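Local structure of pyocin S8 (Pseudomonas aeruginosa, 6W0V) at residues V27-Q32 and D112-M117; N16-A21 and Q51-V56; K43-F48 and G106-I111. The protein acts as an antimicrobial bacteriocin whose nuclease domain, the part described here, carries the H-N-H motif for DNase activity and is bound by a cognate immunity protein. The protein carries 1 engineered substitution. All coordinates share one frame; numbering follows the deposited sequence.

Contact 1 of 3, residues V27-Q32 and D112-M117; sequences VPIPSQ and DNLRVM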
loop_
_atom_site.group_PDB
_atom_site.type_symbol
_atom_site.label_atom_id
_atom_site.label_comp_id
_atom_site.label_asym_id
_atom_site.label_seq_id
_atom_site.Cartn_x
_atom_site.Cartn_y
_atom_site.Cartn_z
ATOM N N VAL A 27 -7.000 -12.459 4.327
ATOM C CA VAL A 27 -7.211 -12.361 5.793
ATOM C C VAL A 27 -8.489 -11.587 6.030
ATOM O O VAL A 27 -8.821 -10.673 5.285
ATOM C CB VAL A 27 -6.012 -11.733 6.519
ATOM C CG1 VAL A 27 -4.802 -12.639 6.406
ATOM C CG2 VAL A 27 -5.699 -10.333 6.013
ATOM N N PRO A 28 -9.197 -11.910 7.122
ATOM C CA PRO A 28 -10.401 -11.177 7.456
ATOM C C PRO A 28 -10.017 -9.773 7.922
ATOM O O PRO A 28 -8.848 -9.468 8.149
ATOM C CB PRO A 28 -11.014 -12.008 8.582
ATOM C CG PRO A 28 -9.807 -12.620 9.263
ATOM C CD PRO A 28 -8.842 -12.919 8.135
ATOM N N ILE A 29 -11.015 -8.925 8.024
ATOM C CA ILE A 29 -10.852 -7.552 8.554
ATOM C C ILE A 29 -10.739 -7.685 10.058
ATOM O O ILE A 29 -11.550 -8.349 10.686
ATOM C CB ILE A 29 -12.041 -6.676 8.142
ATOM C CG1 ILE A 29 -12.257 -6.716 6.627
ATOM C CG2 ILE A 29 -11.876 -5.263 8.673
ATOM C CD1 ILE A 29 -10.973 -6.802 5.808
ATOM N N PRO A 30 -9.707 -7.095 10.680
ATOM C CA PRO A 30 -9.569 -7.162 12.125
ATOM C C PRO A 30 -10.813 -6.555 12.773
ATOM O O PRO A 30 -11.292 -5.525 12.319
ATOM C CB PRO A 30 -8.321 -6.333 12.419
ATOM C CG PRO A 30 -7.561 -6.354 11.114
ATOM C CD PRO A 30 -8.623 -6.342 10.038
ATOM N N SER A 31 -11.296 -7.205 13.819
ATOM C CA SER A 31 -12.499 -6.760 14.552
ATOM C C SER A 31 -12.344 -5.299 14.987
ATOM O O SER A 31 -13.330 -4.561 14.896
ATOM C CB SER A 31 -12.789 -7.672 15.697
ATOM O OG SER A 31 -11.678 -7.778 16.560
ATOM N N GLN A 32 -11.147 -4.871 15.403
ATOM C CA GLN A 32 -10.948 -3.484 15.898
ATOM C C GLN A 32 -11.078 -2.510 14.722
ATOM O O GLN A 32 -11.399 -1.338 14.960
ATOM C CB GLN A 32 -9.606 -3.319 16.607
ATOM C CG GLN A 32 -8.401 -3.443 15.691
ATOM C CD GLN A 32 -7.857 -4.845 15.625
ATOM O OE1 GLN A 32 -8.599 -5.822 15.581
ATOM N NE2 GLN A 32 -6.538 -4.951 15.615
ATOM N N ASP A 112 -17.684 -8.480 6.951
ATOM C CA ASP A 112 -17.480 -9.945 7.021
ATOM C C ASP A 112 -17.431 -10.520 5.609
ATOM O O ASP A 112 -17.052 -11.690 5.465
ATOM C CB ASP A 112 -18.549 -10.587 7.895
ATOM C CG ASP A 112 -18.459 -10.067 9.313
ATOM O OD1 ASP A 112 -17.333 -9.967 9.813
ATOM O OD2 ASP A 112 -19.494 -9.751 9.890
ATOM N N ASN A 113 -17.769 -9.716 4.606
ATOM C CA ASN A 113 -17.652 -10.113 3.185
ATOM C C ASN A 113 -16.293 -9.679 2.635
ATOM O O ASN A 113 -16.064 -9.841 1.427
ATOM C CB ASN A 113 -18.770 -9.517 2.340
ATOM C CG ASN A 113 -18.823 -10.151 0.971
ATOM O OD1 ASN A 113 -18.585 -11.349 0.834
ATOM N ND2 ASN A 113 -19.101 -9.349 -0.041
ATOM N N LEU A 114 -15.431 -9.128 3.484
ATOM C CA LEU A 114 -14.152 -8.565 3.002
ATOM C C LEU A 114 -13.005 -9.440 3.468
ATOM O O LEU A 114 -12.995 -9.886 4.614
ATOM C CB LEU A 114 -13.975 -7.144 3.515
ATOM C CG LEU A 114 -15.147 -6.218 3.213
ATOM C CD1 LEU A 114 -14.867 -4.841 3.774
ATOM C CD2 LEU A 114 -15.431 -6.154 1.719
ATOM N N ARG A 115 -12.048 -9.598 2.574
ATOM C CA ARG A 115 -10.752 -10.208 2.899
ATOM C C ARG A 115 -9.699 -9.276 2.359
ATOM O O ARG A 115 -9.886 -8.762 1.264
ATOM C CB ARG A 115 -10.597 -11.560 2.214
ATOM C CG ARG A 115 -11.677 -12.545 2.596
ATOM C CD ARG A 115 -11.642 -12.776 4.070
ATOM N NE ARG A 115 -10.573 -13.662 4.485
ATOM C CZ ARG A 115 -10.690 -14.467 5.533
ATOM N NH1 ARG A 115 -9.689 -15.242 5.906
ATOM N NH2 ARG A 115 -11.823 -14.495 6.207
ATOM N N VAL A 116 -8.616 -9.102 3.080
ATOM C CA VAL A 116 -7.477 -8.378 2.478
ATOM C C VAL A 116 -6.580 -9.420 1.824
ATOM O O VAL A 116 -6.321 -10.468 2.419
ATOM C CB VAL A 116 -6.775 -7.484 3.494
ATOM C CG1 VAL A 116 -5.568 -6.815 2.860
ATOM C CG2 VAL A 116 -7.753 -6.461 4.027
ATOM N N MET A 117 -6.204 -9.133 0.591
ATOM C CA MET A 117 -5.431 -10.059 -0.248
ATOM C C MET A 117 -4.334 -9.256 -0.912
ATOM O O MET A 117 -4.534 -8.079 -1.192
ATOM C CB MET A 117 -6.309 -10.656 -1.340
ATOM C CG MET A 117 -7.461 -11.425 -0.794
ATOM S SD MET A 117 -8.287 -12.176 -2.167
ATOM C CE MET A 117 -9.144 -13.506 -1.332
HETATM O O HOH W 1 -13.753 -9.740 7.570
#

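Contact 2 of 3, residues N16-A21 and Q51-V56; sequences NWLAGA and QFWVAV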
loop_
_atom_site.group_PDB
_atom_site.type_symbol
_atom_site.label_atom_id
_atom_site.label_comp_id
_atom_site.label_asym_id
_atom_site.label_seq_id
_atom_site.Cartn_x
_atom_site.Cartn_y
_atom_site.Cartn_z
ATOM N N ASN A 16 0.897 -10.473 12.817
ATOM C CA ASN A 16 1.131 -9.849 11.494
ATOM C C ASN A 16 -0.100 -10.093 10.634
ATOM O O ASN A 16 -0.200 -11.135 9.958
ATOM C CB ASN A 16 2.398 -10.347 10.814
ATOM C CG ASN A 16 2.798 -9.452 9.661
ATOM O OD1 ASN A 16 1.952 -8.825 9.027
ATOM N ND2 ASN A 16 4.089 -9.383 9.389
ATOM N N TRP A 17 -1.014 -9.144 10.701
ATOM C CA TRP A 17 -2.364 -9.292 10.126
ATOM C C TRP A 17 -2.258 -9.702 8.657
ATOM O O TRP A 17 -2.903 -10.681 8.264
ATOM C CB TRP A 17 -3.110 -7.981 10.316
ATOM C CG TRP A 17 -4.351 -7.896 9.503
ATOM C CD1 TRP A 17 -5.308 -8.854 9.331
ATOM C CD2 TRP A 17 -4.775 -6.749 8.765
ATOM N NE1 TRP A 17 -6.295 -8.378 8.517
ATOM C CE2 TRP A 17 -5.999 -7.091 8.157
ATOM C CE3 TRP A 17 -4.230 -5.478 8.555
ATOM C CZ2 TRP A 17 -6.695 -6.193 7.361
ATOM C CZ3 TRP A 17 -4.919 -4.596 7.757
ATOM C CH2 TRP A 17 -6.139 -4.950 7.179
ATOM N N LEU A 18 -1.461 -8.986 7.866
ATOM C CA LEU A 18 -1.463 -9.167 6.393
ATOM C C LEU A 18 -0.490 -10.266 5.973
ATOM O O LEU A 18 -0.449 -10.551 4.766
ATOM C CB LEU A 18 -1.119 -7.841 5.721
ATOM C CG LEU A 18 -2.166 -6.749 5.884
ATOM C CD1 LEU A 18 -1.867 -5.595 4.954
ATOM C CD2 LEU A 18 -3.565 -7.292 5.630
ATOM N N ALA A 19 0.218 -10.902 6.906
ATOM C CA ALA A 19 1.069 -12.074 6.591
ATOM C C ALA A 19 0.249 -13.066 5.756
ATOM O O ALA A 19 0.787 -13.586 4.765
ATOM C CB ALA A 19 1.607 -12.706 7.848
ATOM N N GLY A 20 -1.018 -13.280 6.123
ATOM C CA GLY A 20 -1.914 -14.252 5.467
ATOM C C GLY A 20 -2.558 -13.708 4.199
ATOM O O GLY A 20 -3.219 -14.501 3.497
ATOM N N ALA A 21 -2.390 -12.414 3.904
ATOM C CA ALA A 21 -3.006 -11.749 2.730
ATOM C C ALA A 21 -2.476 -12.382 1.442
ATOM O O ALA A 21 -3.167 -12.301 0.419
ATOM C CB ALA A 21 -2.758 -10.264 2.748
ATOM N N GLN A 51 -11.262 4.951 4.776
ATOM C CA GLN A 51 -11.484 4.933 6.230
ATOM C C GLN A 51 -10.912 3.635 6.778
ATOM O O GLN A 51 -10.425 3.624 7.894
ATOM C CB GLN A 51 -12.963 5.089 6.523
ATOM C CG GLN A 51 -13.463 6.457 6.110
ATOM C CD GLN A 51 -14.812 6.732 6.708
ATOM O OE1 GLN A 51 -15.078 6.350 7.843
ATOM N NE2 GLN A 51 -15.668 7.367 5.923
ATOM N N PHE A 52 -10.987 2.580 5.987
ATOM C CA PHE A 52 -10.436 1.259 6.338
ATOM C C PHE A 52 -8.946 1.424 6.620
ATOM O O PHE A 52 -8.457 1.108 7.712
ATOM C CB PHE A 52 -10.727 0.314 5.182
ATOM C CG PHE A 52 -10.180 -1.063 5.356
ATOM C CD1 PHE A 52 -8.840 -1.324 5.142
ATOM C CD2 PHE A 52 -11.020 -2.095 5.726
ATOM C CE1 PHE A 52 -8.356 -2.608 5.282
ATOM C CE2 PHE A 52 -10.538 -3.379 5.862
ATOM C CZ PHE A 52 -9.205 -3.630 5.646
ATOM N N TRP A 53 -8.240 1.948 5.641
ATOM C CA TRP A 53 -6.773 2.037 5.779
ATOM C C TRP A 53 -6.414 3.090 6.808
ATOM O O TRP A 53 -5.424 2.887 7.498
ATOM C CB TRP A 53 -6.126 2.298 4.436
ATOM C CG TRP A 53 -6.208 1.077 3.592
ATOM C CD1 TRP A 53 -6.866 0.946 2.413
ATOM C CD2 TRP A 53 -5.684 -0.218 3.909
ATOM N NE1 TRP A 53 -6.743 -0.327 1.947
ATOM C CE2 TRP A 53 -6.021 -1.067 2.841
ATOM C CE3 TRP A 53 -4.921 -0.736 4.956
ATOM C CZ2 TRP A 53 -5.622 -2.398 2.793
ATOM C CZ3 TRP A 53 -4.538 -2.053 4.915
ATOM C CH2 TRP A 53 -4.888 -2.874 3.850
ATOM N N VAL A 54 -7.189 4.158 6.913
ATOM C CA VAL A 54 -6.968 5.161 7.982
ATOM C C VAL A 54 -7.095 4.457 9.324
ATOM O O VAL A 54 -6.282 4.690 10.201
ATOM C CB VAL A 54 -7.933 6.343 7.861
ATOM C CG1 VAL A 54 -7.981 7.175 9.127
ATOM C CG2 VAL A 54 -7.575 7.195 6.662
ATOM N N ALA A 55 -8.103 3.615 9.482
ATOM C CA ALA A 55 -8.335 2.904 10.748
ATOM C C ALA A 55 -7.144 1.990 11.011
ATOM O O ALA A 55 -6.706 1.912 12.149
ATOM C CB ALA A 55 -9.629 2.150 10.675
ATOM N N VAL A 56 -6.654 1.318 9.973
ATOM C CA VAL A 56 -5.494 0.403 10.113
ATOM C C VAL A 56 -4.317 1.247 10.588
ATOM O O VAL A 56 -3.675 0.865 11.576
ATOM C CB VAL A 56 -5.177 -0.328 8.802
ATOM C CG1 VAL A 56 -3.863 -1.079 8.900
ATOM C CG2 VAL A 56 -6.295 -1.269 8.404
#

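Contact 3 of 3, residues K43-F48 and G106-I111; sequences KSWRDF and GAVYDI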
loop_
_atom_site.group_PDB
_atom_site.type_symbol
_atom_site.label_atom_id
_atom_site.label_comp_id
_atom_site.label_asym_id
_atom_site.label_seq_id
_atom_site.Cartn_x
_atom_site.Cartn_y
_atom_site.Cartn_z
ATOM N N LYS A 43 -19.596 6.839 1.462
ATOM C CA LYS A 43 -20.182 7.528 0.294
ATOM C C LYS A 43 -19.874 6.720 -0.953
ATOM O O LYS A 43 -20.479 6.966 -1.982
ATOM C CB LYS A 43 -19.621 8.943 0.198
ATOM C CG LYS A 43 -19.950 9.817 1.393
ATOM C CD LYS A 43 -21.396 9.765 1.786
ATOM C CE LYS A 43 -22.318 10.105 0.637
ATOM N NZ LYS A 43 -22.110 11.486 0.142
ATOM N N SER A 44 -18.891 5.837 -0.855
ATOM C CA SER A 44 -18.347 5.100 -2.005
ATOM C C SER A 44 -17.421 4.028 -1.480
ATOM O O SER A 44 -17.040 4.066 -0.288
ATOM C CB SER A 44 -17.601 6.000 -2.925
ATOM O OG SER A 44 -16.425 6.449 -2.283
ATOM N N TRP A 45 -17.029 3.140 -2.368
ATOM C CA TRP A 45 -16.014 2.134 -2.024
ATOM C C TRP A 45 -14.731 2.863 -1.629
ATOM O O TRP A 45 -14.131 2.510 -0.611
ATOM C CB TRP A 45 -15.771 1.180 -3.181
ATOM C CG TRP A 45 -14.721 0.220 -2.748
ATOM C CD1 TRP A 45 -13.440 0.111 -3.195
ATOM C CD2 TRP A 45 -14.848 -0.682 -1.646
ATOM N NE1 TRP A 45 -12.782 -0.849 -2.480
ATOM C CE2 TRP A 45 -13.620 -1.359 -1.529
ATOM C CE3 TRP A 45 -15.898 -1.025 -0.788
ATOM C CZ2 TRP A 45 -13.406 -2.341 -0.569
ATOM C CZ3 TRP A 45 -15.681 -1.993 0.166
ATOM C CH2 TRP A 45 -14.451 -2.643 0.269
ATOM N N ARG A 46 -14.350 3.867 -2.405
ATOM C CA ARG A 46 -13.150 4.661 -2.083
ATOM C C ARG A 46 -13.246 5.154 -0.645
ATOM O O ARG A 46 -12.296 5.013 0.107
ATOM C CB ARG A 46 -13.038 5.851 -3.019
ATOM C CG ARG A 46 -11.956 6.805 -2.564
ATOM C CD ARG A 46 -11.898 7.964 -3.501
ATOM N NE ARG A 46 -10.812 8.802 -3.066
ATOM C CZ ARG A 46 -10.354 9.833 -3.747
ATOM N NH1 ARG A 46 -10.898 10.164 -4.903
ATOM N NH2 ARG A 46 -9.337 10.522 -3.266
ATOM N N ASP A 47 -14.383 5.714 -0.265
ATOM C CA ASP A 47 -14.535 6.290 1.087
ATOM C C ASP A 47 -14.308 5.185 2.114
ATOM O O ASP A 47 -13.538 5.331 3.062
ATOM C CB ASP A 47 -15.919 6.893 1.214
ATOM C CG ASP A 47 -16.191 7.515 2.554
ATOM O OD1 ASP A 47 -15.237 7.827 3.267
ATOM O OD2 ASP A 47 -17.356 7.686 2.853
ATOM N N PHE A 48 -14.918 4.038 1.890
ATOM C CA PHE A 48 -14.764 2.904 2.812
ATOM C C PHE A 48 -13.302 2.483 2.835
ATOM O O PHE A 48 -12.755 2.267 3.903
ATOM C CB PHE A 48 -15.628 1.740 2.355
ATOM C CG PHE A 48 -15.459 0.533 3.228
ATOM C CD1 PHE A 48 -16.229 0.367 4.364
ATOM C CD2 PHE A 48 -14.512 -0.423 2.922
ATOM C CE1 PHE A 48 -16.054 -0.739 5.179
ATOM C CE2 PHE A 48 -14.339 -1.526 3.737
ATOM C CZ PHE A 48 -15.126 -1.695 4.852
ATOM N N GLY A 106 -23.111 -9.849 -3.389
ATOM C CA GLY A 106 -22.181 -9.558 -2.289
ATOM C C GLY A 106 -22.443 -8.170 -1.745
ATOM O O GLY A 106 -22.692 -7.252 -2.555
ATOM N N ALA A 107 -22.391 -8.014 -0.422
ATOM C CA ALA A 107 -22.579 -6.719 0.262
ATOM C C ALA A 107 -21.265 -5.949 0.149
ATOM O O ALA A 107 -20.224 -6.487 0.567
ATOM C CB ALA A 107 -22.993 -6.937 1.692
ATOM N N VAL A 108 -21.313 -4.772 -0.466
ATOM C CA VAL A 108 -20.104 -3.944 -0.717
ATOM C C VAL A 108 -19.481 -3.603 0.635
ATOM O O VAL A 108 -18.261 -3.661 0.767
ATOM C CB VAL A 108 -20.436 -2.660 -1.494
ATOM C CG1 VAL A 108 -19.198 -1.795 -1.647
ATOM C CG2 VAL A 108 -21.068 -2.949 -2.845
ATOM N N TYR A 109 -20.288 -3.219 1.609
ATOM C CA TYR A 109 -19.769 -2.662 2.876
ATOM C C TYR A 109 -19.984 -3.638 4.020
ATOM O O TYR A 109 -19.878 -3.217 5.185
ATOM C CB TYR A 109 -20.423 -1.327 3.189
ATOM C CG TYR A 109 -20.290 -0.316 2.092
ATOM C CD1 TYR A 109 -19.064 0.255 1.798
ATOM C CD2 TYR A 109 -21.384 0.065 1.339
ATOM C CE1 TYR A 109 -18.944 1.205 0.806
ATOM C CE2 TYR A 109 -21.283 1.018 0.345
ATOM C CZ TYR A 109 -20.055 1.590 0.078
ATOM O OH TYR A 109 -19.939 2.521 -0.904
ATOM N N ASP A 110 -20.263 -4.902 3.713
ATOM C CA ASP A 110 -20.292 -5.901 4.796
ATOM C C ASP A 110 -18.853 -6.327 5.031
ATOM O O ASP A 110 -18.247 -6.996 4.176
ATOM C CB ASP A 110 -21.214 -7.088 4.590
ATOM C CG ASP A 110 -21.276 -7.854 5.899
ATOM O OD1 ASP A 110 -20.319 -8.564 6.160
ATOM O OD2 ASP A 110 -22.237 -7.649 6.701
ATOM N N ILE A 111 -18.369 -5.934 6.193
ATOM C CA ILE A 111 -16.972 -6.158 6.618
ATOM C C ILE A 111 -16.695 -7.658 6.632
ATOM O O ILE A 111 -15.584 -8.053 6.314
ATOM C CB ILE A 111 -16.751 -5.489 7.976
ATOM C CG1 ILE A 111 -16.934 -3.975 7.844
ATOM C CG2 ILE A 111 -15.393 -5.850 8.541
ATOM C CD1 ILE A 111 -17.252 -3.297 9.131
#

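Contact 1 of 3, residues V27-Q32 and D112-M117
In the HNH (His-Me finger) fold of this nuclease domain, the two strands of the ββα finger are 95-98 and 114-117, and the short strand 27-28 pairs antiparallel with the edge of 114-117 that faces away from 95-98. Val27 and Val116 form a hydrogen-bonded pair: Val27 N gives its hydrogen to Val116 O at 2.8 Å and Val116 N returns one to Val27 O at 2.7 Å. Each donor lies in the plane of the carbonyl it addresses, and this reciprocal pair of bonds joins the two strands.

The side chains then part to two faces. On one, Val27 and Val116 cross obliquely, and Ile29 crosses Val116 at about a right angle, its CD1 3.7 Å from CG2 of Val116. With its CG1 anti to the carbonyl carbon (chi1 -54°), Ile29 also lays that CG1 against CB of Leu114, 3.6 Å off. Phe52 of helix 45-57 covers this apolar face, touching both Ile29 and Val116.

The opposite face belongs to Pro28 and Arg115, which lie side by side and point the same way. Bends at chi2 (-60°) and chi3 (-77°) fold the arginine back over the proline, so that its flat guanidinium is spread above the Val27-Pro28 peptide and the ring. NH1 is held by Gly26 O, which helps fix the rotation of the group. Just before the strand, Asn113 probably corresponds to the asparagine of the H-N-H motif.

Beyond the paired residues the chains diverge, and a water takes over, accepting from Ile29 N at 2.9 Å and donating to Leu114 O. Over the centre of the guanidinium, Pro28 N sits 3.3 Å from its plane.

Contact 2 of 3, residues N16-A21 and Q51-V56
Trp17 pushes the benzo end of its indole among Phe52, Trp53 and Val56, three residues of helix 45-57. The CG of Trp17 stands anti to the backbone N (chi1 166°), which carries the ring away from its own loop and toward the helix. Phe52 is likewise extended, its CG anti to its backbone N, and the two rings reach for each other tip to tip: CH2 of Trp17 lies 3.7 Å from CZ of Phe52, which arrives at the indole edge close to its plane.

Trp53 takes the other common course for a helix, with CG anti to the carbonyl carbon. Its six-membered ring crosses that of Trp17 obliquely, the planes inclined at 45°. The CZ3 atoms of Trp17 and Trp53 are 3.8 Å from each other. One turn along from Phe52, Val56 completes the group. Its CG2 comes within 3.7 Å of CZ3 of Trp17, the two side chains meeting at about a right angle.

Contacts within each segment add to the packing. CD2 of Leu18 rests 3.3 Å above the centre of the Trp17 ring, while its other methyl, CD1, meets the edge of Trp53. On the helix, CD1 of Phe52 lies 3.5 Å above the Trp53 ring. Val116 of strand 114-117 touches all four of Trp17, Leu18, Phe52 and Trp53, tying loop and helix to the central sheet.

The one polar atom of the Trp17 side chain, NE1, belongs to the five-membered ring and spends its hydrogen on Pro28 O. With that atom satisfied away from the helix, the meeting surfaces are wholly hydrocarbon and buried, so shape and the exclusion of water should hold them together.

Contact 3 of 3, residues K43-F48 and G106-I111
The segment 106-111 has an irregular backbone and runs beside the first turn of helix 45-57, bringing the CA of Trp45 to 7.4 Å from that of Val108 and the CA of Phe48 to a similar distance from that of Tyr109. Ser44 is the N-cap of the helix: its OG accepts from Asp47 N at 3.0 Å. Just before it, Lys43 N donates to OD2 of Asp47 along the anti lone pair, so the aspartate side chain also steadies the entry to the helix.

Tyr109 lies between Trp45 and Phe48. With its CG anti to the carbonyl carbon, it runs past Phe48 in the opposite direction, the rings tilted by 54°, and CE1 approaches CB of Phe48 to 3.7 Å. CG1 of Val108 covers one face of the tyrosine, 3.8 Å above its centre, and also meets CE3 of Trp45 at 3.5 Å. Ile111 closes the far end, its CG1 at the edge of the Phe48 ring.

The tyrosine hydroxyl presses on the Ser44 backbone, OH lying 3.0 Å from Ser44 C, yet its hydrogen-bond partner is Glu2 O; Trp45 N is likewise taken by Asp1 OD1. The N-terminal residues thus supply polar partners to both sides of the contact.

Val108 O, 3.1 Å from CZ3 of Trp45, accepts from NE2 of His98 in the HNH finger. That bond would be expected to favour a proton on NE2 of this histidine, and Trp45 and Tyr109 both pack on Val108, consistent with this carbonyl being held in place.

How the contacts relate
Contact 2 is wholly buried and contact 1 largely so, its Pro28-Arg115 side being partly exposed, whereas contact 3 sits farther out, with Arg46 of its helix segment packing on Ser25 of the immunity protein chain. Helix 45-57 is common to contacts 2 and 3, contact 3 taking its first turn and contact 2 its later part; strand 114-117 of contact 1 lies against the same helix, Leu114 meeting Phe48. Chemistry follows place: contact 1 combines backbone pairing with a guanidinium over a proline, contact 2 is purely hydrocarbon, and contact 3 mixes aromatic packing with capping and carbonyl groups. Pro30 CD packs on Trp17 CZ2 between contacts 1 and 2, and Asn113 ND2 bonds Ala107 O between contacts 1 and 3.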